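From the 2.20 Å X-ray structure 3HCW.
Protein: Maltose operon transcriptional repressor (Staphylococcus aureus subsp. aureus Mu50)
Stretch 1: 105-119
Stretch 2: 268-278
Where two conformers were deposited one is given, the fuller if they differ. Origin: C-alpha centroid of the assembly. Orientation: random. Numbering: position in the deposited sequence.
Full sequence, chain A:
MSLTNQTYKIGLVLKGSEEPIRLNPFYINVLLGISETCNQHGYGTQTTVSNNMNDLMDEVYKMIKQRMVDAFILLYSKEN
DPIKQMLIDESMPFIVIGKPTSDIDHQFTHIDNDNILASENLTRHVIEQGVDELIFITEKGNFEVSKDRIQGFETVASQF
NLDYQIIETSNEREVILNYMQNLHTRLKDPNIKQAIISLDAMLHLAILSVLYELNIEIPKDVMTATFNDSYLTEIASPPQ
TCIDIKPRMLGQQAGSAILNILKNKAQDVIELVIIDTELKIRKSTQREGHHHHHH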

# COMPACT_ATOMS: atom_id res chain seq x y z
N ASP A 105 25.68 11.43 -17.45
CA ASP A 105 25.16 11.27 -16.09
C ASP A 105 26.06 11.87 -15.00
O ASP A 105 25.60 12.09 -13.88
N HIS A 106 27.32 12.14 -15.35
CA HIS A 106 28.24 12.89 -14.49
C HIS A 106 27.74 14.30 -14.17
O HIS A 106 28.05 14.86 -13.11
N GLN A 107 26.97 14.88 -15.09
CA GLN A 107 26.41 16.22 -14.95
C GLN A 107 25.21 16.27 -14.01
O GLN A 107 24.90 17.32 -13.44
N PHE A 108 24.52 15.14 -13.86
CA PHE A 108 23.22 15.10 -13.19
C PHE A 108 23.23 14.30 -11.89
O PHE A 108 23.66 13.15 -11.88
N THR A 109 22.78 14.93 -10.81
CA THR A 109 22.72 14.28 -9.51
C THR A 109 21.81 13.06 -9.51
O THR A 109 20.67 13.13 -9.97
N HIS A 110 22.35 11.94 -9.02
CA HIS A 110 21.59 10.72 -8.82
C HIS A 110 21.51 10.38 -7.34
O HIS A 110 22.45 10.61 -6.58
N ILE A 111 20.37 9.83 -6.94
CA ILE A 111 20.16 9.36 -5.57
C ILE A 111 19.76 7.88 -5.65
O ILE A 111 18.77 7.54 -6.27
N ASP A 112 20.56 7.01 -5.04
CA ASP A 112 20.31 5.58 -5.15
C ASP A 112 20.60 4.87 -3.82
O ASP A 112 21.15 5.48 -2.89
N ASN A 113 20.18 3.61 -3.72
CA ASN A 113 20.77 2.67 -2.77
C ASN A 113 21.92 1.99 -3.50
O ASN A 113 22.01 2.08 -4.74
N ASP A 114 22.78 1.30 -2.75
CA ASP A 114 23.75 0.39 -3.35
C ASP A 114 23.05 -0.96 -3.50
O ASP A 114 22.95 -1.74 -2.56
N ASN A 115 22.56 -1.22 -4.71
CA ASN A 115 21.66 -2.34 -4.92
C ASN A 115 22.38 -3.67 -5.11
O ASN A 115 21.80 -4.74 -4.89
N ILE A 116 23.64 -3.59 -5.50
CA ILE A 116 24.50 -4.76 -5.51
C ILE A 116 24.79 -5.22 -4.07
O ILE A 116 24.55 -6.37 -3.73
N LEU A 117 25.23 -4.30 -3.23
CA LEU A 117 25.54 -4.60 -1.84
C LEU A 117 24.31 -5.10 -1.08
O LEU A 117 24.37 -6.12 -0.38
N ALA A 118 23.18 -4.42 -1.29
CA ALA A 118 21.91 -4.82 -0.65
C ALA A 118 21.58 -6.28 -0.95
O ALA A 118 21.32 -7.06 -0.01
N SER A 119 21.67 -6.64 -2.24
CA SER A 119 21.40 -8.01 -2.66
C SER A 119 22.44 -9.00 -2.16
O SER A 119 22.09 -10.11 -1.75
N ASP A 268 29.28 22.63 -8.74
CA ASP A 268 28.35 22.43 -7.63
C ASP A 268 27.79 21.00 -7.55
O ASP A 268 27.18 20.63 -6.54
N VAL A 269 28.03 20.21 -8.59
CA VAL A 269 27.37 18.91 -8.78
C VAL A 269 27.82 17.81 -7.80
O VAL A 269 29.00 17.47 -7.71
N ILE A 270 26.85 17.28 -7.05
CA ILE A 270 27.05 16.05 -6.28
C ILE A 270 26.60 14.94 -7.22
O ILE A 270 25.43 14.84 -7.52
N GLU A 271 27.54 14.11 -7.68
CA GLU A 271 27.24 13.11 -8.73
C GLU A 271 26.31 11.97 -8.30
O GLU A 271 25.47 11.54 -9.09
N LEU A 272 26.47 11.50 -7.06
CA LEU A 272 25.76 10.31 -6.59
C LEU A 272 25.62 10.32 -5.08
O LEU A 272 26.61 10.46 -4.36
N VAL A 273 24.39 10.21 -4.60
CA VAL A 273 24.14 10.15 -3.17
C VAL A 273 23.68 8.73 -2.87
O VAL A 273 22.73 8.24 -3.49
N ILE A 274 24.37 8.06 -1.96
CA ILE A 274 24.06 6.67 -1.63
C ILE A 274 23.39 6.58 -0.24
O ILE A 274 23.93 7.08 0.75
N ILE A 275 22.21 5.98 -0.21
CA ILE A 275 21.47 5.73 1.03
C ILE A 275 21.69 4.28 1.45
O ILE A 275 21.47 3.36 0.66
N ASP A 276 22.17 4.09 2.68
CA ASP A 276 22.48 2.77 3.23
C ASP A 276 21.21 1.96 3.45
O ASP A 276 20.19 2.50 3.82
N THR A 277 21.31 0.66 3.23
CA THR A 277 20.18 -0.24 3.42
C THR A 277 20.37 -1.08 4.69
O THR A 277 21.43 -1.04 5.32
N GLU A 278 19.34 -1.83 5.07
CA GLU A 278 19.40 -2.62 6.29
C GLU A 278 18.60 -3.91 6.15
O GLU A 278 17.40 -3.89 5.85

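The two stretches run side by side as parallel strands, His110 beside Leu272, Ile111 beside Val273 and Asp112 beside Ile274, and bury 807 Å² between them. Side chains alternate across the sheet, so His110, Leu272, Asp112 and Ile274 share one face and Ile111 and Val273 share the other.

Asp268 lies out of reach of stretch 1. Val269 points toward stretch 1 with chi1 t, although it is poorly ordered. Its CG1 rests 3.4 Å from Gln107 O and 4.1 Å from Thr109 OG1. Ile270 (m, m) starts sideways and its end leads away, so its backbone makes the main contact. Thr109, chi1 m, donates from OG1 to Ile270 O at 2.7 Å.

Glu271 points away at CB, but its extended chain (chi1 m, chi2 t) brings the carboxylate back. OE2 accepts a hydrogen bond from His106 ND1 at 2.7 Å, lying at the edge of the imidazole ring, near its plane. This is where an ND1 proton must point. The backbone of Glu271 is also engaged. Its O accepts from His110 N at 3.1 Å, and water 1 lies 2.6 Å from Glu271 O and 2.6 Å from Asp105 O, linking the two carbonyls. His110 itself, chi1 m, is tied within its own stretch, NE2 donating to Asp105 OD2 at 2.9 Å.

Leu272 (t, p) lies on the face it shares with His110, and its end comes nearer to stretch 1. CD1 lies 3.8 Å from His110 CB and 4.2 Å from Asp112 CB. Val273, chi1 t, packs on the other face, its CB 3.9 Å from Ile111 CG1. Its backbone anchors the pairing: Val273 N donates to His110 O at 2.8 Å, and Asp112 N donates to Val273 O at 2.9 Å.

Ile274 (m, m) returns to the face of Leu272. Its CD1 comes 4.3 Å from Asp112 CB, and its CG2 4.2 Å from Asp114 CB. Ile275 has chi1 m and chi2 at 96°, between wells. Its CD1 meets Ile111 CG2 at 3.6 Å, a close apolar contact. Ile275 N donates to Asp112 O at 2.9 Å. The amide of Asn113, chi1 m, reaches across, and ND2 donates to Ile275 O at 3.1 Å. Water 2 donates to the same Ile275 O at 2.5 Å and accepts from Asp114 N at 2.9 Å.

Asp276 points away. Thr277, chi1 p, points toward stretch 1. Its CG2 is 3.5 Å from Asn113 ND2, and its OG1 is 3.7 Å from Ala118 CB. Water 3 joins Thr277 OG1 (2.8 Å) to Asp114 O (2.8 Å). Glu278 is out of reach.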

# COMPACT_ATOMS: atom_id res chain seq x y z
CB ASP A 105 24.88 9.80 -15.78
CG ASP A 105 23.52 9.37 -16.26
OD1 ASP A 105 23.41 8.25 -16.81
OD2 ASP A 105 22.54 10.13 -16.09
CB HIS A 106 29.63 12.96 -15.14
CG HIS A 106 30.39 11.67 -15.13
ND1 HIS A 106 30.70 11.00 -13.97
CD2 HIS A 106 30.92 10.94 -16.14
CE1 HIS A 106 31.37 9.90 -14.26
NE2 HIS A 106 31.52 9.84 -15.57
CB GLN A 107 26.01 16.79 -16.32
CG GLN A 107 27.11 16.79 -17.39
CD GLN A 107 28.42 17.39 -16.90
OE1 GLN A 107 29.44 16.71 -16.84
NE2 GLN A 107 28.38 18.67 -16.53
CB PHE A 108 22.16 14.58 -14.16
CG PHE A 108 22.12 15.34 -15.45
CD1 PHE A 108 21.58 16.62 -15.50
CD2 PHE A 108 22.67 14.79 -16.61
CE1 PHE A 108 21.56 17.35 -16.69
CE2 PHE A 108 22.67 15.51 -17.81
CZ PHE A 108 22.11 16.79 -17.86
CB THR A 109 22.29 15.28 -8.41
OG1 THR A 109 23.31 16.28 -8.27
CG2 THR A 109 22.13 14.59 -7.05
CB HIS A 110 22.24 9.56 -9.57
CG HIS A 110 22.00 9.58 -11.05
ND1 HIS A 110 21.27 8.61 -11.70
CD2 HIS A 110 22.42 10.44 -12.01
CE1 HIS A 110 21.25 8.88 -13.00
NE2 HIS A 110 21.94 9.98 -13.21
CB ILE A 111 19.10 10.22 -4.81
CG1 ILE A 111 19.66 11.61 -4.48
CG2 ILE A 111 18.72 9.58 -3.50
CD1 ILE A 111 19.26 12.67 -5.45
CB ASP A 112 21.20 5.01 -6.25
CG ASP A 112 20.61 3.78 -6.94
OD1 ASP A 112 19.47 3.38 -6.63
OD2 ASP A 112 21.31 3.19 -7.79
CB ASN A 113 19.78 1.57 -2.37
CG ASN A 113 18.52 2.11 -1.73
OD1 ASN A 113 17.43 1.97 -2.29
ND2 ASN A 113 18.66 2.70 -0.55
CB ASP A 114 25.04 0.30 -2.50
CG ASP A 114 26.16 -0.49 -3.18
OD1 ASP A 114 27.32 -0.39 -2.73
OD2 ASP A 114 25.90 -1.24 -4.14
CB ASN A 115 20.66 -2.05 -6.05
CG ASN A 115 19.38 -1.41 -5.54
OD1 ASN A 115 18.73 -1.93 -4.63
ND2 ASN A 115 18.99 -0.29 -6.15
CB ILE A 116 25.77 -4.53 -6.33
CG1 ILE A 116 25.38 -4.23 -7.79
CG2 ILE A 116 26.68 -5.73 -6.21
CD1 ILE A 116 26.52 -3.98 -8.75
CB LEU A 117 26.18 -3.37 -1.16
CG LEU A 117 26.67 -3.44 0.29
CD1 LEU A 117 27.59 -4.63 0.53
CD2 LEU A 117 27.37 -2.15 0.65
CB ALA A 118 20.77 -3.91 -1.09
CB SER A 119 21.23 -8.12 -4.19
OG SER A 119 22.27 -7.47 -4.89
CB ASP A 268 27.18 23.43 -7.73
CG ASP A 268 27.27 24.55 -6.70
OD1 ASP A 268 27.57 24.26 -5.52
OD2 ASP A 268 27.03 25.72 -7.07
CB VAL A 269 27.55 18.38 -10.24
CG1 VAL A 269 26.57 17.25 -10.52
CG2 VAL A 269 27.37 19.50 -11.26
CB ILE A 270 26.18 16.02 -4.99
CG1 ILE A 270 26.33 17.32 -4.17
CG2 ILE A 270 26.48 14.77 -4.17
CD1 ILE A 270 27.66 17.48 -3.42
CB GLU A 271 28.53 12.52 -9.30
CG GLU A 271 29.24 13.42 -10.31
CD GLU A 271 30.35 12.69 -11.07
OE1 GLU A 271 31.39 13.32 -11.36
OE2 GLU A 271 30.19 11.49 -11.38
CB LEU A 272 26.48 9.03 -7.05
CG LEU A 272 25.90 7.64 -6.76
CD1 LEU A 272 24.48 7.48 -7.27
CD2 LEU A 272 26.79 6.57 -7.36
CB VAL A 273 23.10 11.20 -2.68
CG1 VAL A 273 22.84 11.06 -1.18
CG2 VAL A 273 23.55 12.63 -3.02
CB ILE A 274 25.32 5.76 -1.77
CG1 ILE A 274 25.79 5.72 -3.24
CG2 ILE A 274 25.07 4.35 -1.22
CD1 ILE A 274 24.99 4.80 -4.19
CB ILE A 275 19.95 6.07 0.84
CG1 ILE A 275 19.70 7.57 1.00
CG2 ILE A 275 19.05 5.35 1.85
CD1 ILE A 275 19.66 8.31 -0.28
CB ASP A 276 23.21 2.89 4.58
CG ASP A 276 24.61 3.48 4.47
OD1 ASP A 276 25.28 3.33 3.42
OD2 ASP A 276 25.05 4.09 5.47
CB THR A 277 19.98 -1.14 2.21
OG1 THR A 277 21.10 -2.02 2.09
CG2 THR A 277 19.83 -0.31 0.91
CB GLU A 278 18.90 -1.79 7.48
CG GLU A 278 18.75 -2.57 8.77
CD GLU A 278 18.16 -1.73 9.91
OE1 GLU A 278 17.65 -0.62 9.65
OE2 GLU A 278 18.19 -2.21 11.07
O HOH W 1 25.59 10.83 -11.64
O HOH W 2 23.00 1.42 0.11
O HOH W 3 23.02 -1.31 0.22